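Side-chain contacts in coat protein (Sulfolobus turreted icosahedral virus, PDB 2BBD), which forms the major coat of the icosahedral virion, probably through the double jelly-roll fold that links it to capsid proteins of bacterial and eukaryotic viruses: residues 297-300 against 301-305; 194-197 against 198-202. One frame throughout, in Å; residues are numbered along the deposited sequence.

Contact 1 (297-300 against 301-305); sequences LALQ and NQDNV
The backbone O of Asn301 turns inward over the side chain of Leu299, lying 3.3 Å from its CB and 3.9 Å from its CD1. No hydrogen bond crosses this bend; aliphatic groups close it from within. Farther from the turn, Leu297 and Val305 reach toward each other tip to tip. Leu297 CD1 meets Val305 CG1 at 3.7 Å and lies 4.0 Å from CG2 of the same valine, so that a single leucine methyl spans the fork. The second methyl branch also serves Leu299, whose CD1 comes within 4.2 Å of Val305 CG2. Two residues apart on a strand, both leucines face Val305; CG beside the backbone N (chi1 -64° in Leu297, -55° in Leu299) and an extended chi2 set the reach of CD1. At the polar end, Asn301 ND2 donates to Asp229 OD1. Asp303 OD2 lies close to the other carboxylate oxygen of Asp229, and this pairing of acids could raise the proton affinity of one of them. The strands 297-299 and 303-305 run nearly antiparallel, 155° apart, with axes 10.0 Å from each other, facing across a beta sandwich. Val193 of strand 182-193 and Val216 of strand 210-219 extend the apolar layer on one sheet, Tyr233 and Pro230 of strand 230-237 on the other.

Contact 2 (194-197 against 198-202); sequences PASS and APIHV
A surface loop folds back on itself here, where the chain leaves strand 182-193 and enters strand 200-204, passing from one sheet of the sandwich to the other. A serine-to-backbone hydrogen bond and an aliphatic contact hold the two limbs together. Ser196 OG donates to Ala198 O over 2.6 Å, a short bond made in the carbonyl plane on a lone pair, with a C=O...OG angle of 138°. The serine hydroxyl gets there by standing opposite its own backbone N (chi1 -180°), which carries it across the mouth of the turn; Ser196 CB follows to 3.3 Å from the same Ala198 O. Beyond the bond lies Ile200. Its CG2 methyl rests against the serine, 3.4 Å from Ser196 OG and 3.6 Å from Ser196 CB, and flanks the hydroxyl with hydrocarbon. The other branch of Ile200 takes the crowded position between backbone N and carbonyl carbon (chi1 66°) and runs out, extended, to the start of the loop. There its CD1 lies across the ring of Pro194, the two side chains crossing obliquely: Pro194 CG is 3.3 Å away, tighter than usual for two carbons, and Pro194 CD 3.6 Å. The isoleucine thus lies along the first limb, CG2 on Ser196 and CD1 on Pro194, while it also touches Val193 on the preceding strand. Because Ala198 precedes Pro199, its carbonyl belongs to an amide whose nitrogen carries no hydrogen, and such a carbonyl is probably a good acceptor. Chemically, the serine hydroxyl gives this oxygen a hydrogen-bond partner inside the loop, with the CG2 methyl of Ile200 packed beside the bond.

How the contacts relate
From the N terminus, contact 2 comes first, closing the loop that carries the chain from strand 182-193 to strand 200-204; contact 1 follows much later, closing the turn from strand 293-299 to strand 303-313. They are in series, neither nested nor crossed, yet their centres are only about 7 Å apart. The two loops make the same passage between sheets in reverse directions: 182-193 neighbours 303-313 in the mixed sheet, and 200-204 neighbours 293-299 in the smaller antiparallel one. Probable backbone hydrogen bonds join them, Ser196 N to Leu299 O at 2.8 Å and Ile200 N to Leu297 O at 2.9 Å.

Contact 1 (297-300 against 301-305)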
ATOM      1  N   LEU A 297     -13.151  -7.173 -13.616  1.00 27.94           N
ATOM      2  CA  LEU A 297     -12.438  -6.393 -14.609  1.00 29.16           C
ATOM      3  C   LEU A 297     -12.624  -6.914 -16.030  1.00 27.21           C
ATOM      4  O   LEU A 297     -12.874  -8.097 -16.250  1.00 28.36           O
ATOM      5  CB  LEU A 297     -10.940  -6.360 -14.294  1.00 27.89           C
ATOM      6  CG  LEU A 297     -10.449  -5.692 -13.005  1.00 30.74           C
ATOM      7  CD1 LEU A 297      -8.935  -5.900 -12.895  1.00 29.27           C
ATOM      8  CD2 LEU A 297     -10.796  -4.198 -13.001  1.00 25.51           C
ATOM      9  N   ALA A 298     -12.523  -5.996 -16.985  1.00 26.48           N
ATOM     10  CA  ALA A 298     -12.596  -6.333 -18.396  1.00 26.17           C
ATOM     11  C   ALA A 298     -11.183  -6.044 -18.859  1.00 24.33           C
ATOM     12  O   ALA A 298     -10.715  -4.908 -18.745  1.00 28.13           O
ATOM     13  CB  ALA A 298     -13.588  -5.428 -19.124  1.00 26.06           C
ATOM     14  N   LEU A 299     -10.499  -7.063 -19.371  1.00 24.79           N
ATOM     15  CA  LEU A 299      -9.119  -6.895 -19.817  1.00 25.94           C
ATOM     16  C   LEU A 299      -8.879  -7.225 -21.287  1.00 25.83           C
ATOM     17  O   LEU A 299      -9.416  -8.198 -21.802  1.00 27.69           O
ATOM     18  CB  LEU A 299      -8.190  -7.768 -18.964  1.00 24.06           C
ATOM     19  CG  LEU A 299      -8.242  -7.602 -17.446  1.00 23.83           C
ATOM     20  CD1 LEU A 299      -7.320  -8.627 -16.797  1.00 22.03           C
ATOM     21  CD2 LEU A 299      -7.835  -6.195 -17.064  1.00 24.27           C
ATOM     22  N   GLN A 300      -8.041  -6.418 -21.939  1.00 26.72           N
ATOM     23  CA  GLN A 300      -7.679  -6.600 -23.350  1.00 25.39           C
ATOM     24  C   GLN A 300      -6.776  -7.816 -23.548  1.00 26.48           C
ATOM     25  O   GLN A 300      -6.661  -8.341 -24.654  1.00 27.28           O
ATOM     26  CB  GLN A 300      -6.930  -5.373 -23.860  1.00 24.25           C
ATOM     27  CG  GLN A 300      -7.705  -4.069 -23.832  1.00 27.22           C
ATOM     28  CD  GLN A 300      -8.664  -3.955 -24.996  1.00 29.94           C
ATOM     29  OE1 GLN A 300      -9.856  -4.258 -24.874  1.00 33.62           O
ATOM     30  NE2 GLN A 300      -8.142  -3.534 -26.144  1.00 27.28           N
ATOM     31  N   ASN A 301      -6.115  -8.245 -22.479  1.00 27.53           N
ATOM     32  CA  ASN A 301      -5.202  -9.392 -22.522  1.00 27.43           C
ATOM     33  C   ASN A 301      -5.303 -10.176 -21.210  1.00 28.05           C
ATOM     34  O   ASN A 301      -5.756  -9.645 -20.194  1.00 27.29           O
ATOM     35  CB  ASN A 301      -3.744  -8.919 -22.702  1.00 29.17           C
ATOM     36  CG  ASN A 301      -3.445  -8.398 -24.121  1.00 30.72           C
ATOM     37  OD1 ASN A 301      -3.567  -9.132 -25.093  1.00 33.67           O
ATOM     38  ND2 ASN A 301      -3.042  -7.129 -24.227  1.00 30.12           N
ATOM     39  N   GLN A 302      -4.889 -11.439 -21.227  1.00 27.72           N
ATOM     40  CA  GLN A 302      -4.927 -12.228 -20.003  1.00 27.41           C
ATOM     41  C   GLN A 302      -3.750 -11.739 -19.171  1.00 26.96           C
ATOM     42  O   GLN A 302      -2.594 -11.889 -19.569  1.00 26.25           O
ATOM     43  CB  GLN A 302      -4.773 -13.718 -20.300  1.00 29.05           C
ATOM     44  CG  GLN A 302      -4.846 -14.583 -19.044  1.00 32.96           C
ATOM     45  CD  GLN A 302      -4.909 -16.066 -19.352  1.00 35.09           C
ATOM     46  OE1 GLN A 302      -5.746 -16.511 -20.137  1.00 36.40           O
ATOM     47  NE2 GLN A 302      -4.029 -16.841 -18.730  1.00 36.55           N
ATOM     48  N   ASP A 303      -4.046 -11.141 -18.022  1.00 24.33           N
ATOM     49  CA  ASP A 303      -2.996 -10.607 -17.164  1.00 25.38           C
ATOM     50  C   ASP A 303      -3.133 -11.044 -15.719  1.00 25.47           C
ATOM     51  O   ASP A 303      -4.092 -11.712 -15.334  1.00 26.04           O
ATOM     52  CB  ASP A 303      -3.011  -9.072 -17.154  1.00 23.12           C
ATOM     53  CG  ASP A 303      -3.022  -8.460 -18.542  1.00 24.07           C
ATOM     54  OD1 ASP A 303      -2.308  -8.964 -19.430  1.00 25.94           O
ATOM     55  OD2 ASP A 303      -3.739  -7.454 -18.728  1.00 24.52           O
ATOM     56  N   ASN A 304      -2.156 -10.635 -14.919  1.00 25.70           N
ATOM     57  CA  ASN A 304      -2.192 -10.919 -13.504  1.00 24.30           C
ATOM     58  C   ASN A 304      -2.648  -9.610 -12.868  1.00 24.35           C
ATOM     59  O   ASN A 304      -2.195  -8.530 -13.254  1.00 25.35           O
ATOM     60  CB  ASN A 304      -0.814 -11.359 -13.020  1.00 22.56           C
ATOM     61  CG  ASN A 304      -0.446 -12.746 -13.526  1.00 25.44           C
ATOM     62  OD1 ASN A 304      -1.312 -13.611 -13.670  1.00 24.65           O
ATOM     63  ND2 ASN A 304       0.834 -12.967 -13.789  1.00 24.95           N
ATOM     64  N   VAL A 305      -3.578  -9.713 -11.927  1.00 23.70           N
ATOM     65  CA  VAL A 305      -4.139  -8.551 -11.261  1.00 22.22           C
ATOM     66  C   VAL A 305      -3.704  -8.415  -9.805  1.00 21.80           C
ATOM     67  O   VAL A 305      -3.639  -9.396  -9.066  1.00 22.88           O
ATOM     68  CB  VAL A 305      -5.685  -8.604 -11.305  1.00 22.14           C
ATOM     69  CG1 VAL A 305      -6.276  -7.319 -10.720  1.00 20.22           C
ATOM     70  CG2 VAL A 305      -6.157  -8.838 -12.755  1.00 20.76           C
TER

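Contact 2 (194-197 against 198-202)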
ATOM      1  N   PRO A 194      -8.404 -13.961 -17.436  1.00 33.27           N
ATOM      2  CA  PRO A 194      -8.627 -13.953 -18.887  1.00 32.85           C
ATOM      3  C   PRO A 194      -9.129 -12.653 -19.507  1.00 30.17           C
ATOM      4  O   PRO A 194      -9.804 -11.855 -18.864  1.00 30.08           O
ATOM      5  CB  PRO A 194      -9.609 -15.105 -19.088  1.00 34.52           C
ATOM      6  CG  PRO A 194     -10.417 -15.069 -17.835  1.00 36.70           C
ATOM      7  CD  PRO A 194      -9.367 -14.855 -16.763  1.00 35.13           C
ATOM      8  N   ALA A 195      -8.778 -12.456 -20.772  1.00 30.45           N
ATOM      9  CA  ALA A 195      -9.199 -11.279 -21.515  1.00 29.92           C
ATOM     10  C   ALA A 195     -10.712 -11.352 -21.654  1.00 30.75           C
ATOM     11  O   ALA A 195     -11.272 -12.435 -21.795  1.00 31.21           O
ATOM     12  CB  ALA A 195      -8.546 -11.272 -22.898  1.00 29.68           C
ATOM     13  N   SER A 196     -11.376 -10.204 -21.611  1.00 30.40           N
ATOM     14  CA  SER A 196     -12.821 -10.189 -21.736  1.00 32.04           C
ATOM     15  C   SER A 196     -13.298  -8.790 -22.041  1.00 32.58           C
ATOM     16  O   SER A 196     -12.710  -7.811 -21.576  1.00 33.66           O
ATOM     17  CB  SER A 196     -13.471 -10.676 -20.440  1.00 33.17           C
ATOM     18  OG  SER A 196     -14.885 -10.670 -20.550  1.00 34.24           O
ATOM     19  N   SER A 197     -14.367  -8.694 -22.819  1.00 30.31           N
ATOM     20  CA  SER A 197     -14.926  -7.397 -23.164  1.00 32.76           C
ATOM     21  C   SER A 197     -15.861  -6.956 -22.051  1.00 32.60           C
ATOM     22  O   SER A 197     -16.055  -5.767 -21.833  1.00 34.45           O
ATOM     23  CB  SER A 197     -15.680  -7.476 -24.495  1.00 34.26           C
ATOM     24  OG  SER A 197     -16.679  -8.479 -24.457  1.00 38.85           O
ATOM     25  N   ALA A 198     -16.441  -7.921 -21.347  1.00 33.75           N
ATOM     26  CA  ALA A 198     -17.337  -7.618 -20.231  1.00 34.64           C
ATOM     27  C   ALA A 198     -16.598  -7.984 -18.943  1.00 34.05           C
ATOM     28  O   ALA A 198     -15.841  -8.954 -18.913  1.00 33.01           O
ATOM     29  CB  ALA A 198     -18.632  -8.428 -20.353  1.00 34.84           C
ATOM     30  N   PRO A 199     -16.804  -7.213 -17.865  1.00 34.36           N
ATOM     31  CA  PRO A 199     -16.121  -7.506 -16.598  1.00 34.84           C
ATOM     32  C   PRO A 199     -16.368  -8.909 -16.053  1.00 35.67           C
ATOM     33  O   PRO A 199     -17.510  -9.373 -15.981  1.00 36.94           O
ATOM     34  CB  PRO A 199     -16.647  -6.426 -15.656  1.00 35.58           C
ATOM     35  CG  PRO A 199     -16.945  -5.273 -16.590  1.00 37.14           C
ATOM     36  CD  PRO A 199     -17.598  -5.975 -17.766  1.00 33.63           C
ATOM     37  N   ILE A 200     -15.287  -9.584 -15.675  1.00 34.43           N
ATOM     38  CA  ILE A 200     -15.388 -10.925 -15.121  1.00 32.93           C
ATOM     39  C   ILE A 200     -14.854 -10.919 -13.689  1.00 32.22           C
ATOM     40  O   ILE A 200     -14.059 -10.059 -13.315  1.00 31.98           O
ATOM     41  CB  ILE A 200     -14.605 -11.938 -15.971  1.00 33.96           C
ATOM     42  CG1 ILE A 200     -13.109 -11.643 -15.909  1.00 34.05           C
ATOM     43  CG2 ILE A 200     -15.093 -11.878 -17.422  1.00 34.64           C
ATOM     44  CD1 ILE A 200     -12.281 -12.669 -16.620  1.00 32.86           C
ATOM     45  N   HIS A 201     -15.311 -11.880 -12.896  1.00 30.65           N
ATOM     46  CA  HIS A 201     -14.928 -11.998 -11.495  1.00 29.99           C
ATOM     47  C   HIS A 201     -13.431 -12.121 -11.222  1.00 27.53           C
ATOM     48  O   HIS A 201     -12.768 -13.027 -11.730  1.00 26.12           O
ATOM     49  CB  HIS A 201     -15.625 -13.202 -10.864  1.00 30.53           C
ATOM     50  CG  HIS A 201     -15.204 -13.464  -9.450  1.00 33.13           C
ATOM     51  ND1 HIS A 201     -15.715 -12.761  -8.380  1.00 31.90           N
ATOM     52  CD2 HIS A 201     -14.284 -14.315  -8.936  1.00 31.84           C
ATOM     53  CE1 HIS A 201     -15.130 -13.169  -7.268  1.00 31.77           C
ATOM     54  NE2 HIS A 201     -14.258 -14.111  -7.578  1.00 32.21           N
ATOM     55  N   VAL A 202     -12.910 -11.208 -10.409  1.00 27.69           N
ATOM     56  CA  VAL A 202     -11.508 -11.240 -10.022  1.00 26.81           C
ATOM     57  C   VAL A 202     -11.414 -11.859  -8.616  1.00 27.50           C
ATOM     58  O   VAL A 202     -10.772 -12.892  -8.426  1.00 28.35           O
ATOM     59  CB  VAL A 202     -10.904  -9.829  -9.993  1.00 27.21           C
ATOM     60  CG1 VAL A 202      -9.427  -9.908  -9.628  1.00 25.40           C
ATOM     61  CG2 VAL A 202     -11.092  -9.157 -11.352  1.00 27.79           C
TER